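Local structure of integral membrane indolylacetylinositol arabinosyltransferase EmbC (Mycolicibacterium smegmatis, 7BVE) at residues 51-56 and 192-197; 70-75 and 196-201; 25-30 and 462-467; 31-36 and 469-474; 747-752 and 849-854. The protein probably transfers arabinose units in the membrane to build cell-wall arabinan, and is bound here to the antituberculosis drug ethambutol. All blocks are in the same frame, centred on the assembly; numbering follows the deposited sequence.

Contact 1. Residues 51-56 and 192-197; sequences GVWQSV and GPAPEG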
# COMPACT_ATOMS: atom_id res chain seq x y z
N GLY A 51 -57.60 4.70 -16.11
CA GLY A 51 -58.71 4.24 -15.31
C GLY A 51 -58.78 2.74 -15.13
O GLY A 51 -59.83 2.22 -14.75
N VAL A 52 -57.69 2.02 -15.39
CA VAL A 52 -57.64 0.58 -15.21
C VAL A 52 -56.40 0.21 -14.41
O VAL A 52 -55.43 0.97 -14.33
CB VAL A 52 -57.63 -0.18 -16.55
CG1 VAL A 52 -58.95 -0.02 -17.28
CG2 VAL A 52 -56.50 0.30 -17.43
N TRP A 53 -56.44 -0.97 -13.81
CA TRP A 53 -55.30 -1.52 -13.10
C TRP A 53 -54.24 -1.93 -14.11
O TRP A 53 -54.34 -2.98 -14.73
CB TRP A 53 -55.72 -2.72 -12.26
CG TRP A 53 -56.61 -2.42 -11.14
CD1 TRP A 53 -57.97 -2.48 -11.14
CD2 TRP A 53 -56.23 -2.03 -9.83
NE1 TRP A 53 -58.45 -2.15 -9.91
CE2 TRP A 53 -57.40 -1.87 -9.08
CE3 TRP A 53 -55.00 -1.81 -9.21
CZ2 TRP A 53 -57.39 -1.48 -7.75
CZ3 TRP A 53 -54.98 -1.43 -7.89
CH2 TRP A 53 -56.17 -1.28 -7.17
N GLN A 54 -53.21 -1.10 -14.26
CA GLN A 54 -52.16 -1.36 -15.24
C GLN A 54 -50.85 -0.89 -14.64
O GLN A 54 -50.75 0.26 -14.21
CB GLN A 54 -52.45 -0.64 -16.56
CG GLN A 54 -51.43 -0.88 -17.66
CD GLN A 54 -51.42 -2.30 -18.16
OE1 GLN A 54 -52.46 -2.93 -18.29
NE2 GLN A 54 -50.23 -2.82 -18.46
N SER A 55 -49.86 -1.77 -14.61
CA SER A 55 -48.55 -1.40 -14.10
C SER A 55 -47.85 -0.48 -15.08
O SER A 55 -47.94 -0.64 -16.30
CB SER A 55 -47.72 -2.65 -13.88
OG SER A 55 -48.36 -3.52 -12.98
N VAL A 56 -47.15 0.52 -14.54
CA VAL A 56 -46.37 1.43 -15.37
C VAL A 56 -44.91 1.27 -14.99
O VAL A 56 -44.57 0.47 -14.12
CB VAL A 56 -46.83 2.89 -15.22
CG1 VAL A 56 -48.27 3.03 -15.63
CG2 VAL A 56 -46.63 3.37 -13.81
N GLY A 192 -58.85 -5.34 -13.13
CA GLY A 192 -60.14 -4.79 -13.46
C GLY A 192 -60.12 -3.32 -13.81
O GLY A 192 -59.07 -2.72 -14.05
N PRO A 193 -61.31 -2.71 -13.89
CA PRO A 193 -61.38 -1.24 -13.91
C PRO A 193 -61.20 -0.69 -12.50
O PRO A 193 -61.77 -1.21 -11.54
CB PRO A 193 -62.80 -0.97 -14.43
CG PRO A 193 -63.19 -2.22 -15.14
CD PRO A 193 -62.56 -3.32 -14.35
N ALA A 194 -60.41 0.37 -12.38
CA ALA A 194 -60.06 0.90 -11.07
C ALA A 194 -61.25 1.63 -10.45
O ALA A 194 -62.00 2.31 -11.16
CB ALA A 194 -58.87 1.85 -11.18
N PRO A 195 -61.46 1.50 -9.14
CA PRO A 195 -62.58 2.17 -8.49
C PRO A 195 -62.28 3.64 -8.25
O PRO A 195 -61.24 4.16 -8.64
CB PRO A 195 -62.71 1.41 -7.17
CG PRO A 195 -61.34 0.95 -6.88
CD PRO A 195 -60.72 0.63 -8.21
N GLU A 196 -63.22 4.31 -7.59
CA GLU A 196 -63.03 5.71 -7.25
C GLU A 196 -62.11 5.84 -6.05
O GLU A 196 -61.84 4.88 -5.33
CB GLU A 196 -64.38 6.38 -6.98
CG GLU A 196 -65.28 6.40 -8.20
CD GLU A 196 -64.70 7.23 -9.33
OE1 GLU A 196 -64.05 8.26 -9.07
OE2 GLU A 196 -64.90 6.83 -10.50
N GLY A 197 -61.63 7.06 -5.83
CA GLY A 197 -60.46 7.19 -4.98
C GLY A 197 -59.27 6.66 -5.74
O GLY A 197 -59.18 6.83 -6.97
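The indole of Trp53 lies beside residues 192-195, with the methyl of Ala194 over one of its faces, 4.2 Å above the ring plane and offset toward the rim. Trp53 CG stands anti to its own carbonyl carbon (chi1 -67°), which carries the five-membered part of the ring up to the other segment. There Trp53 CD1 comes to 3.1 Å from Gly192 O, which lies at the ring edge. Further along, Trp53 NE1 sits 3.6 Å from Ala194 CA. The Pro195 side chain crosses that of Trp53 at about a right angle, and Pro195 CD lies 4.0 Å from Trp53 CZ2.

The backbones are joined at the same place. Trp53 N gives a hydrogen bond of 3.2 Å to Gly192 O, nearly straight at 176° and close to the C=O axis. Ala194 N gives one of 3.1 Å to Gly51 O, but from above the carbonyl plane. The two bonds flank Val52 and Pro193, which form a single beta bridge with CA atoms 4.4 Å apart.

Both segments are loops of the concanavalin-like domain. Residues 51-56 lead from strand 38-46 into strand 56-57, and residues 192-197 lead toward strand 201-203. Thr188, Leu190 and Leu198 also touch Trp53, so the indole is buried although the contact is at the surface. The two backbone bonds fix the loops to each other at Val52 and Pro193, while the indole is held by packing and by its CD1 edge against Gly192 O.

Contact 2. Residues 70-75 and 196-201; sequences VTVPCQ and EGLQLS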
# COMPACT_ATOMS: atom_id res chain seq x y z
N VAL A 70 -50.42 7.96 -1.33
CA VAL A 70 -51.30 6.96 -1.91
C VAL A 70 -52.51 6.79 -0.99
O VAL A 70 -52.41 6.95 0.23
CB VAL A 70 -50.54 5.63 -2.16
CG1 VAL A 70 -49.99 5.05 -0.90
CG2 VAL A 70 -51.39 4.61 -2.87
N THR A 71 -53.68 6.54 -1.58
CA THR A 71 -54.93 6.48 -0.83
C THR A 71 -55.81 5.41 -1.47
O THR A 71 -56.47 5.68 -2.48
CB THR A 71 -55.62 7.84 -0.83
OG1 THR A 71 -54.75 8.81 -0.25
CG2 THR A 71 -56.91 7.80 -0.04
N VAL A 72 -55.84 4.22 -0.89
CA VAL A 72 -56.56 3.08 -1.45
C VAL A 72 -57.90 2.92 -0.76
O VAL A 72 -57.96 2.98 0.47
CB VAL A 72 -55.72 1.80 -1.32
CG1 VAL A 72 -56.45 0.62 -1.88
CG2 VAL A 72 -54.39 1.97 -2.02
N PRO A 73 -59.01 2.71 -1.48
CA PRO A 73 -60.28 2.41 -0.80
C PRO A 73 -60.36 0.99 -0.25
O PRO A 73 -59.37 0.25 -0.25
CB PRO A 73 -61.32 2.65 -1.90
CG PRO A 73 -60.59 2.43 -3.16
CD PRO A 73 -59.19 2.90 -2.92
N CYS A 74 -61.53 0.60 0.24
CA CYS A 74 -61.74 -0.71 0.85
C CYS A 74 -62.01 -1.81 -0.18
O CYS A 74 -61.39 -2.88 -0.13
CB CYS A 74 -62.90 -0.65 1.84
SG CYS A 74 -64.49 -0.20 1.12
N GLN A 75 -62.94 -1.57 -1.10
CA GLN A 75 -63.34 -2.58 -2.07
C GLN A 75 -62.34 -2.77 -3.20
O GLN A 75 -62.61 -3.58 -4.09
CB GLN A 75 -64.71 -2.24 -2.64
CG GLN A 75 -65.82 -2.27 -1.62
CD GLN A 75 -66.01 -3.64 -1.01
OE1 GLN A 75 -65.68 -3.86 0.16
NE2 GLN A 75 -66.53 -4.57 -1.79
N GLU A 196 -63.22 4.31 -7.59
CA GLU A 196 -63.03 5.71 -7.25
C GLU A 196 -62.11 5.84 -6.05
O GLU A 196 -61.84 4.88 -5.33
CB GLU A 196 -64.38 6.38 -6.98
CG GLU A 196 -65.28 6.40 -8.20
CD GLU A 196 -64.70 7.23 -9.33
OE1 GLU A 196 -64.05 8.26 -9.07
OE2 GLU A 196 -64.90 6.83 -10.50
N GLY A 197 -61.63 7.06 -5.83
CA GLY A 197 -60.46 7.19 -4.98
C GLY A 197 -59.27 6.66 -5.74
O GLY A 197 -59.18 6.83 -6.97
N LEU A 198 -58.37 5.98 -5.03
CA LEU A 198 -57.21 5.27 -5.58
C LEU A 198 -56.32 6.21 -6.40
O LEU A 198 -56.30 6.19 -7.62
CB LEU A 198 -57.65 4.06 -6.40
CG LEU A 198 -56.55 3.08 -6.80
CD1 LEU A 198 -55.98 2.37 -5.59
CD2 LEU A 198 -57.11 2.11 -7.80
N GLN A 199 -55.67 7.12 -5.69
CA GLN A 199 -54.88 8.16 -6.33
C GLN A 199 -53.49 8.16 -5.71
O GLN A 199 -53.29 8.69 -4.61
CB GLN A 199 -55.55 9.52 -6.17
CG GLN A 199 -54.85 10.68 -6.85
CD GLN A 199 -54.85 10.58 -8.36
OE1 GLN A 199 -55.84 10.17 -8.96
NE2 GLN A 199 -53.75 10.97 -8.98
N LEU A 200 -52.53 7.54 -6.39
CA LEU A 200 -51.13 7.71 -6.04
C LEU A 200 -50.60 8.99 -6.68
O LEU A 200 -50.99 9.34 -7.79
CB LEU A 200 -50.32 6.50 -6.50
CG LEU A 200 -48.83 6.41 -6.14
CD1 LEU A 200 -48.49 4.99 -5.80
CD2 LEU A 200 -47.95 6.85 -7.29
N SER A 201 -49.72 9.68 -5.97
CA SER A 201 -49.09 10.88 -6.48
C SER A 201 -47.67 10.95 -5.95
O SER A 201 -47.42 10.54 -4.81
CB SER A 201 -49.86 12.14 -6.08
OG SER A 201 -51.15 12.13 -6.64
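Two neighbouring strands of the antiparallel sheet in the concanavalin-like domain draw apart here. Strand 67-71 runs into residues 70-75, and residues 196-201 lead into its neighbour, strand 201-203. The touching parts run roughly antiparallel. Backbone hydrogen bonds tie Ser201 to Thr69 just beyond the contact and Val70 to Phe143 of strand 140-145.

Polar contacts within it are few. Leu198 N gives a weak, bent hydrogen bond to Thr71 O, 3.2 Å long with 121° at the hydrogen. Leu198 CA makes a CA-H...O contact to the same oxygen. Thr71 O therefore faces both the N-H and the CA-H of one residue. Gly197 and Leu198 both have positive phi, which turns the backbone here; glycine adopts such angles easily.

Apolar contacts carry the rest. Leu198 CG is anti to the backbone N (chi1 -168°), so the side chain lies alongside Val72 and points the same way. Leu198 CD1 meets both branches of the valine and is nearer to Val72 CG2, at 3.9 Å. Val70 and Leu200 cross obliquely and touch by one methyl each, Val70 CG2 and Leu200 CD1, at 4.1 Å. Both also rest on Leu92, so this pair lies on the side that faces strand 90-93 of the other, four-stranded sheet; both residues are buried.

Pro73 stands at about a right angle to Leu198. Its CD lies 4.0 Å from Leu198 CB, and Pro73 CG comes to 3.5 Å from Glu196 O.

Contact 3. Residues 25-30 and 462-467; sequences LGTLMA and IAAAGT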
# COMPACT_ATOMS: atom_id res chain seq x y z
N LEU A 25 -18.91 47.73 -12.74
CA LEU A 25 -20.18 47.14 -13.18
C LEU A 25 -20.03 45.66 -13.52
O LEU A 25 -20.93 44.86 -13.23
CB LEU A 25 -20.74 47.90 -14.36
CG LEU A 25 -21.35 49.25 -13.96
CD1 LEU A 25 -21.74 50.06 -15.18
CD2 LEU A 25 -22.57 48.97 -13.12
N GLY A 26 -18.89 45.27 -14.11
CA GLY A 26 -18.67 43.86 -14.38
C GLY A 26 -18.51 43.04 -13.11
O GLY A 26 -19.05 41.93 -13.01
N THR A 27 -17.82 43.60 -12.11
CA THR A 27 -17.66 42.89 -10.84
C THR A 27 -19.00 42.75 -10.11
O THR A 27 -19.29 41.68 -9.55
CB THR A 27 -16.65 43.63 -9.97
OG1 THR A 27 -15.44 43.82 -10.72
CG2 THR A 27 -16.31 42.82 -8.74
N LEU A 28 -19.84 43.78 -10.15
CA LEU A 28 -21.14 43.70 -9.48
C LEU A 28 -22.09 42.74 -10.20
O LEU A 28 -22.78 41.94 -9.54
CB LEU A 28 -21.77 45.09 -9.36
CG LEU A 28 -21.53 45.87 -8.06
CD1 LEU A 28 -20.07 46.21 -7.81
CD2 LEU A 28 -22.35 47.13 -8.11
N MET A 29 -22.14 42.78 -11.53
CA MET A 29 -22.97 41.82 -12.26
C MET A 29 -22.45 40.39 -12.16
O MET A 29 -23.23 39.46 -12.38
CB MET A 29 -23.07 42.20 -13.74
CG MET A 29 -23.85 43.46 -14.03
SD MET A 29 -25.60 43.31 -13.69
CE MET A 29 -26.13 44.99 -14.00
N ALA A 30 -21.17 40.19 -11.86
CA ALA A 30 -20.66 38.85 -11.62
C ALA A 30 -20.94 38.35 -10.21
O ALA A 30 -21.17 37.15 -10.03
CB ALA A 30 -19.16 38.80 -11.87
N ILE A 462 -8.76 44.43 -13.25
CA ILE A 462 -8.22 43.20 -12.67
C ILE A 462 -9.31 42.42 -11.95
O ILE A 462 -9.42 41.20 -12.09
CB ILE A 462 -7.04 43.54 -11.73
CG1 ILE A 462 -5.95 44.27 -12.50
CG2 ILE A 462 -6.49 42.29 -11.07
CD1 ILE A 462 -5.35 43.48 -13.62
N ALA A 463 -10.18 43.13 -11.22
CA ALA A 463 -11.28 42.47 -10.53
C ALA A 463 -12.33 41.95 -11.52
O ALA A 463 -12.87 40.85 -11.33
CB ALA A 463 -11.92 43.42 -9.53
N ALA A 464 -12.61 42.71 -12.58
CA ALA A 464 -13.56 42.26 -13.59
C ALA A 464 -13.06 41.02 -14.33
O ALA A 464 -13.81 40.06 -14.55
CB ALA A 464 -13.85 43.38 -14.58
N ALA A 465 -11.78 41.01 -14.69
CA ALA A 465 -11.19 39.84 -15.34
C ALA A 465 -11.11 38.66 -14.39
O ALA A 465 -11.20 37.51 -14.84
CB ALA A 465 -9.79 40.19 -15.86
N GLY A 466 -10.95 38.91 -13.09
CA GLY A 466 -10.95 37.81 -12.15
C GLY A 466 -12.32 37.19 -11.95
O GLY A 466 -12.44 35.98 -11.73
N THR A 467 -13.38 38.00 -12.02
CA THR A 467 -14.72 37.49 -11.77
C THR A 467 -15.51 37.16 -13.03
O THR A 467 -16.69 36.83 -12.92
CB THR A 467 -15.53 38.48 -10.93
OG1 THR A 467 -15.71 39.69 -11.67
CG2 THR A 467 -14.82 38.77 -9.62
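Thr467 OG1 lies between its backbone N and carbonyl carbon (chi1 64°), while Thr27 OG1 is anti to its carbonyl carbon (chi1 -53°). These torsions turn each hydroxyl back along its own helix. The motif is a helix pair. The N-terminal helix 14-32 packs against helix 456-467, which belongs to the predicted membrane region of the GT-C family part of the chain. The axes of 25-30 and 462-467 run 31° from parallel and approach to 8.3 Å.

Small residues make the close approach possible. Gly26, Ala30, Ala463 and Ala464 line the interface together with the two threonines, and the CA atoms of Thr27 and Ala464 are 5.0 Å apart.

No hydrogen bond crosses the interface. Thr467 OG1 donates to Ala463 O, 3.1 Å away, from above the carbonyl plane. That oxygen also accepts Thr467 N, so it holds two donors from one residue. Thr27 OG1 bonds to Gly23 O on its own helix. The polar atoms are thus satisfied locally, and the helices meet by packing alone.

Thr27 OG1 rests against the turn at Ala463 and Ala464, lying 3.7 Å from Ala463 CB. At the far end Thr467 points toward the partner helix, and its OG1 lies 3.8 Å from Thr27 CA. Ala30 points across in return. Its CB reaches 3.6 Å from Thr467 OG1 and 3.3 Å from Thr467 O.

Contact 4. Residues 31-36 and 469-474; sequences IATPLL and TIFLIF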
# COMPACT_ATOMS: atom_id res chain seq x y z
N ILE A 31 -20.91 39.23 -9.21
CA ILE A 31 -21.30 38.82 -7.86
C ILE A 31 -22.79 38.53 -7.79
O ILE A 31 -23.22 37.58 -7.11
CB ILE A 31 -20.84 39.88 -6.84
CG1 ILE A 31 -19.32 39.95 -6.79
CG2 ILE A 31 -21.36 39.60 -5.44
CD1 ILE A 31 -18.67 38.65 -6.37
N ALA A 32 -23.61 39.27 -8.53
CA ALA A 32 -25.06 39.11 -8.40
C ALA A 32 -25.61 37.86 -9.08
O ALA A 32 -26.63 37.35 -8.62
CB ALA A 32 -25.78 40.33 -8.98
N THR A 33 -24.98 37.37 -10.15
CA THR A 33 -25.60 36.34 -10.99
C THR A 33 -25.86 34.93 -10.43
O THR A 33 -26.71 34.26 -11.00
CB THR A 33 -24.83 36.20 -12.31
OG1 THR A 33 -25.54 35.32 -13.18
CG2 THR A 33 -23.43 35.67 -12.13
N PRO A 34 -25.20 34.39 -9.38
CA PRO A 34 -25.65 33.08 -8.89
C PRO A 34 -26.95 33.12 -8.11
O PRO A 34 -27.51 32.05 -7.84
CB PRO A 34 -24.50 32.63 -7.98
CG PRO A 34 -23.37 33.42 -8.37
CD PRO A 34 -23.94 34.74 -8.70
N LEU A 35 -27.45 34.30 -7.74
CA LEU A 35 -28.59 34.44 -6.85
C LEU A 35 -29.83 34.94 -7.58
O LEU A 35 -30.83 35.28 -6.93
CB LEU A 35 -28.25 35.39 -5.71
CG LEU A 35 -27.14 34.94 -4.77
CD1 LEU A 35 -26.77 36.10 -3.88
CD2 LEU A 35 -27.61 33.78 -3.94
N LEU A 36 -29.80 34.99 -8.88
CA LEU A 36 -30.90 35.44 -9.71
C LEU A 36 -31.86 34.28 -10.00
O LEU A 36 -31.46 33.12 -9.89
CB LEU A 36 -30.34 36.04 -11.00
CG LEU A 36 -29.65 37.38 -10.77
CD1 LEU A 36 -28.93 37.82 -12.00
CD2 LEU A 36 -30.66 38.43 -10.37
N THR A 469 -15.37 34.54 -14.75
CA THR A 469 -15.60 33.10 -14.89
C THR A 469 -16.89 32.65 -14.21
O THR A 469 -17.43 31.58 -14.55
CB THR A 469 -14.37 32.36 -14.34
OG1 THR A 469 -13.19 32.98 -14.86
CG2 THR A 469 -14.33 30.91 -14.79
N ILE A 470 -17.42 33.46 -13.29
CA ILE A 470 -18.67 33.15 -12.60
C ILE A 470 -19.85 33.12 -13.57
O ILE A 470 -20.81 32.36 -13.39
CB ILE A 470 -18.86 34.15 -11.44
CG1 ILE A 470 -17.73 33.97 -10.44
CG2 ILE A 470 -20.16 33.97 -10.71
CD1 ILE A 470 -17.68 35.04 -9.38
N PHE A 471 -19.77 33.90 -14.66
CA PHE A 471 -20.77 33.81 -15.72
C PHE A 471 -20.73 32.48 -16.46
O PHE A 471 -21.72 32.10 -17.08
CB PHE A 471 -20.58 34.92 -16.74
CG PHE A 471 -20.75 36.29 -16.18
CD1 PHE A 471 -22.01 36.78 -15.89
CD2 PHE A 471 -19.66 37.10 -15.98
CE1 PHE A 471 -22.17 38.04 -15.38
CE2 PHE A 471 -19.81 38.37 -15.47
CZ PHE A 471 -21.06 38.84 -15.18
N LEU A 472 -19.60 31.78 -16.43
CA LEU A 472 -19.48 30.50 -17.10
C LEU A 472 -19.83 29.35 -16.18
O LEU A 472 -20.39 28.34 -16.63
CB LEU A 472 -18.06 30.32 -17.64
CG LEU A 472 -17.76 29.09 -18.50
CD1 LEU A 472 -18.54 29.15 -19.80
CD2 LEU A 472 -16.29 28.97 -18.78
N ILE A 473 -19.52 29.48 -14.89
CA ILE A 473 -19.85 28.42 -13.94
C ILE A 473 -21.35 28.38 -13.68
O ILE A 473 -21.97 27.32 -13.71
CB ILE A 473 -19.07 28.63 -12.63
CG1 ILE A 473 -17.57 28.55 -12.88
CG2 ILE A 473 -19.44 27.59 -11.61
CD1 ILE A 473 -16.79 29.01 -11.71
N PHE A 474 -21.95 29.54 -13.42
CA PHE A 474 -23.34 29.63 -13.00
C PHE A 474 -24.26 30.05 -14.12
O PHE A 474 -25.21 30.79 -13.90
CB PHE A 474 -23.48 30.60 -11.83
CG PHE A 474 -22.87 30.11 -10.56
CD1 PHE A 474 -23.54 29.21 -9.76
CD2 PHE A 474 -21.62 30.55 -10.16
CE1 PHE A 474 -22.98 28.75 -8.60
CE2 PHE A 474 -21.06 30.10 -9.00
CZ PHE A 474 -21.74 29.20 -8.21
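Pro34 and Phe474 cross obliquely, with the proline laid over one face of the phenyl ring. This is a CH-pi contact. It joins Pro34, near the end of the N-terminal helix 14-32, to Phe474, the residue after the short helix 470-473. The second segment belongs to the GT-C family part of the chain, and the N-terminal helix packs against it. Pro34 CB stands 4.0 Å from the ring centroid of Phe474 and only 11° off the normal, so it sits over the centre. Pro34 CG lies further over the rim, 3.8 Å from Phe474 CD2. The opposite face of the ring takes CG2 of its neighbour Ile473, offset toward the rim. The phenyl is therefore held between two aliphatic groups.

Ile470 points toward the other segment. Its CG2, anti to the backbone N, fits between Thr33 and Pro34. Thr33 and Ile470 slide past each other in opposite directions, and Thr33 CG2 comes to 3.9 Å from Ile470 CG2. Pro34 CG lies at 4.0 Å from the same methyl.

Thr33 turns its methyl into the position between N and carbonyl carbon, with OG1 anti to N (chi1 -173°). The methyl is the group that does the touching. It also approaches the Phe471 ring obliquely.

No hydrogen bond runs directly between the segments. Lys216 NZ supplies a polar link from helix 214-238, since it bonds to both Thr33 O and Phe474 O. Met220 of that helix packs on Thr33 and Phe471. On the Phe471 side the contact closes with Thr33 CG2 at 4.2 Å from Phe471 CD1.

Contact 5. Residues 747-752 and 849-854; sequences LTPIGE and AWYRLP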
# COMPACT_ATOMS: atom_id res chain seq x y z
N LEU A 747 -25.23 -30.81 -33.40
CA LEU A 747 -24.90 -31.86 -34.35
C LEU A 747 -25.84 -33.04 -34.18
O LEU A 747 -26.56 -33.17 -33.19
CB LEU A 747 -23.45 -32.30 -34.17
CG LEU A 747 -22.37 -31.28 -34.53
CD1 LEU A 747 -20.99 -31.78 -34.13
CD2 LEU A 747 -22.41 -30.98 -36.00
N THR A 748 -25.85 -33.92 -35.18
CA THR A 748 -26.71 -35.08 -35.08
C THR A 748 -25.89 -36.36 -34.89
O THR A 748 -24.78 -36.47 -35.42
CB THR A 748 -27.62 -35.20 -36.31
OG1 THR A 748 -28.51 -36.32 -36.16
CG2 THR A 748 -26.83 -35.34 -37.61
N PRO A 749 -26.37 -37.31 -34.09
CA PRO A 749 -25.63 -38.56 -33.91
C PRO A 749 -26.01 -39.60 -34.95
O PRO A 749 -27.06 -39.53 -35.59
CB PRO A 749 -26.05 -39.00 -32.50
CG PRO A 749 -27.41 -38.46 -32.36
CD PRO A 749 -27.44 -37.15 -33.09
N ILE A 750 -25.13 -40.59 -35.09
CA ILE A 750 -25.33 -41.61 -36.11
C ILE A 750 -26.21 -42.75 -35.60
O ILE A 750 -27.05 -43.27 -36.34
CB ILE A 750 -23.96 -42.12 -36.60
CG1 ILE A 750 -23.10 -40.96 -37.09
CG2 ILE A 750 -24.11 -43.12 -37.74
CD1 ILE A 750 -23.71 -40.20 -38.23
N GLY A 751 -26.06 -43.14 -34.33
CA GLY A 751 -26.80 -44.27 -33.81
C GLY A 751 -28.09 -43.91 -33.09
O GLY A 751 -29.09 -43.58 -33.74
N GLU A 752 -28.07 -43.98 -31.77
CA GLU A 752 -29.25 -43.74 -30.96
C GLU A 752 -29.62 -42.25 -30.98
O GLU A 752 -28.77 -41.40 -31.22
CB GLU A 752 -29.01 -44.24 -29.53
CG GLU A 752 -27.91 -43.53 -28.77
CD GLU A 752 -27.73 -44.12 -27.39
OE1 GLU A 752 -28.49 -45.05 -27.04
OE2 GLU A 752 -26.82 -43.69 -26.67
N ALA A 849 -21.05 -40.83 -28.56
CA ALA A 849 -21.39 -41.47 -29.82
C ALA A 849 -20.69 -40.74 -30.96
O ALA A 849 -19.95 -39.77 -30.74
CB ALA A 849 -22.91 -41.47 -30.02
N TRP A 850 -20.91 -41.18 -32.19
CA TRP A 850 -20.32 -40.52 -33.35
C TRP A 850 -21.30 -39.47 -33.85
O TRP A 850 -22.47 -39.76 -34.08
CB TRP A 850 -20.00 -41.53 -34.45
CG TRP A 850 -18.90 -42.46 -34.07
CD1 TRP A 850 -19.03 -43.75 -33.65
CD2 TRP A 850 -17.50 -42.18 -34.05
NE1 TRP A 850 -17.80 -44.29 -33.39
CE2 TRP A 850 -16.84 -43.34 -33.62
CE3 TRP A 850 -16.73 -41.05 -34.36
CZ2 TRP A 850 -15.46 -43.41 -33.49
CZ3 TRP A 850 -15.36 -41.12 -34.23
CH2 TRP A 850 -14.74 -42.29 -33.80
N TYR A 851 -20.81 -38.24 -34.01
CA TYR A 851 -21.63 -37.13 -34.49
C TYR A 851 -21.22 -36.76 -35.90
O TYR A 851 -20.03 -36.59 -36.19
CB TYR A 851 -21.48 -35.91 -33.59
CG TYR A 851 -22.10 -36.08 -32.23
CD1 TYR A 851 -23.47 -36.02 -32.06
CD2 TYR A 851 -21.31 -36.25 -31.11
CE1 TYR A 851 -24.04 -36.16 -30.83
CE2 TYR A 851 -21.87 -36.39 -29.86
CZ TYR A 851 -23.24 -36.34 -29.73
OH TYR A 851 -23.81 -36.48 -28.49
N ARG A 852 -22.21 -36.62 -36.78
CA ARG A 852 -21.97 -36.25 -38.16
C ARG A 852 -21.51 -34.79 -38.25
O ARG A 852 -22.06 -33.91 -37.60
CB ARG A 852 -23.25 -36.44 -38.98
CG ARG A 852 -23.13 -36.15 -40.44
CD ARG A 852 -22.33 -37.20 -41.15
NE ARG A 852 -23.02 -38.48 -41.19
CZ ARG A 852 -22.46 -39.63 -41.54
NH1 ARG A 852 -23.16 -40.74 -41.55
NH2 ARG A 852 -21.18 -39.66 -41.87
N LEU A 853 -20.48 -34.55 -39.08
CA LEU A 853 -19.99 -33.20 -39.35
C LEU A 853 -20.61 -32.63 -40.63
O LEU A 853 -20.86 -33.38 -41.58
CB LEU A 853 -18.46 -33.15 -39.47
CG LEU A 853 -17.65 -33.26 -38.19
CD1 LEU A 853 -16.20 -33.37 -38.54
CD2 LEU A 853 -17.88 -32.03 -37.37
N PRO A 854 -20.86 -31.33 -40.68
CA PRO A 854 -21.54 -30.74 -41.83
C PRO A 854 -20.59 -30.52 -43.00
O PRO A 854 -19.42 -30.91 -42.97
CB PRO A 854 -22.03 -29.39 -41.30
CG PRO A 854 -21.97 -29.51 -39.82
CD PRO A 854 -20.80 -30.38 -39.56
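The guanidinium of Arg852 carries Ile750 CD1 over one face, with the methyl 3.4 Å from Arg852 NH1. The arginine chain leaves with CG anti to N, then bends at chi2 and chi3, which folds its end back over the isoleucine. Its NH2 forms a long, weak ion pair with Asp883. The second flat group is the ring of Tyr851. Thr748 O lies at its edge, near the ring plane. Pro749 approaches the ring obliquely, and Pro749 CB is 3.9 Å from Tyr851 CE1. Pro943 also touches Tyr851.

Two hydrogen bonds tie the backbones. Arg852 N donates to Thr748 O over 2.9 Å, and Ile750 N donates to Trp850 O over 3.0 Å. Both donors approach nearly along the C=O axis. Each of these oxygens also receives a CA-H...O contact, from Tyr851 CA and Pro749 CA respectively. The CA atoms of Pro749 and Tyr851 are 4.3 Å apart, as a non-hydrogen-bonded pair.

Apolar groups extend the contact at both ends. Leu747 CD2 meets Pro854 CD at 4.0 Å, the two side chains crossing at about a right angle. Ile750 CG1 lies 4.1 Å from Trp850 CB. Thr748 and Arg852 lie side by side and point the same way.

Strand 851-852 also pairs with strand 922-928 on its other side, through Tyr851 with Ile923. Residues 748-749 form a short, weakly bonded antiparallel strand beside strand 851-852, at the surface of a beta sheet in the EmbC C-terminal domain, whose family belongs to the GBD clan.

How the contacts relate
Contacts 1 and 2 share Glu196 and Gly197 and touch directly, inside the concanavalin-like domain. Contact 1 is a surface contact with two backbone hydrogen bonds, whereas contact 2 is partly buried and mainly apolar. Contacts 3 and 4 both use helix 14-32, and their partners follow each other in the chain. Phe471 and Ile470 of contact 4 touch Ala30 of contact 3. Neither has a hydrogen bond across it, and contact 4 is the buried one. Contact 5 stands apart, its centre about 83 Å from that of contact 3. Like contact 1, it is a surface contact held by backbone bonds.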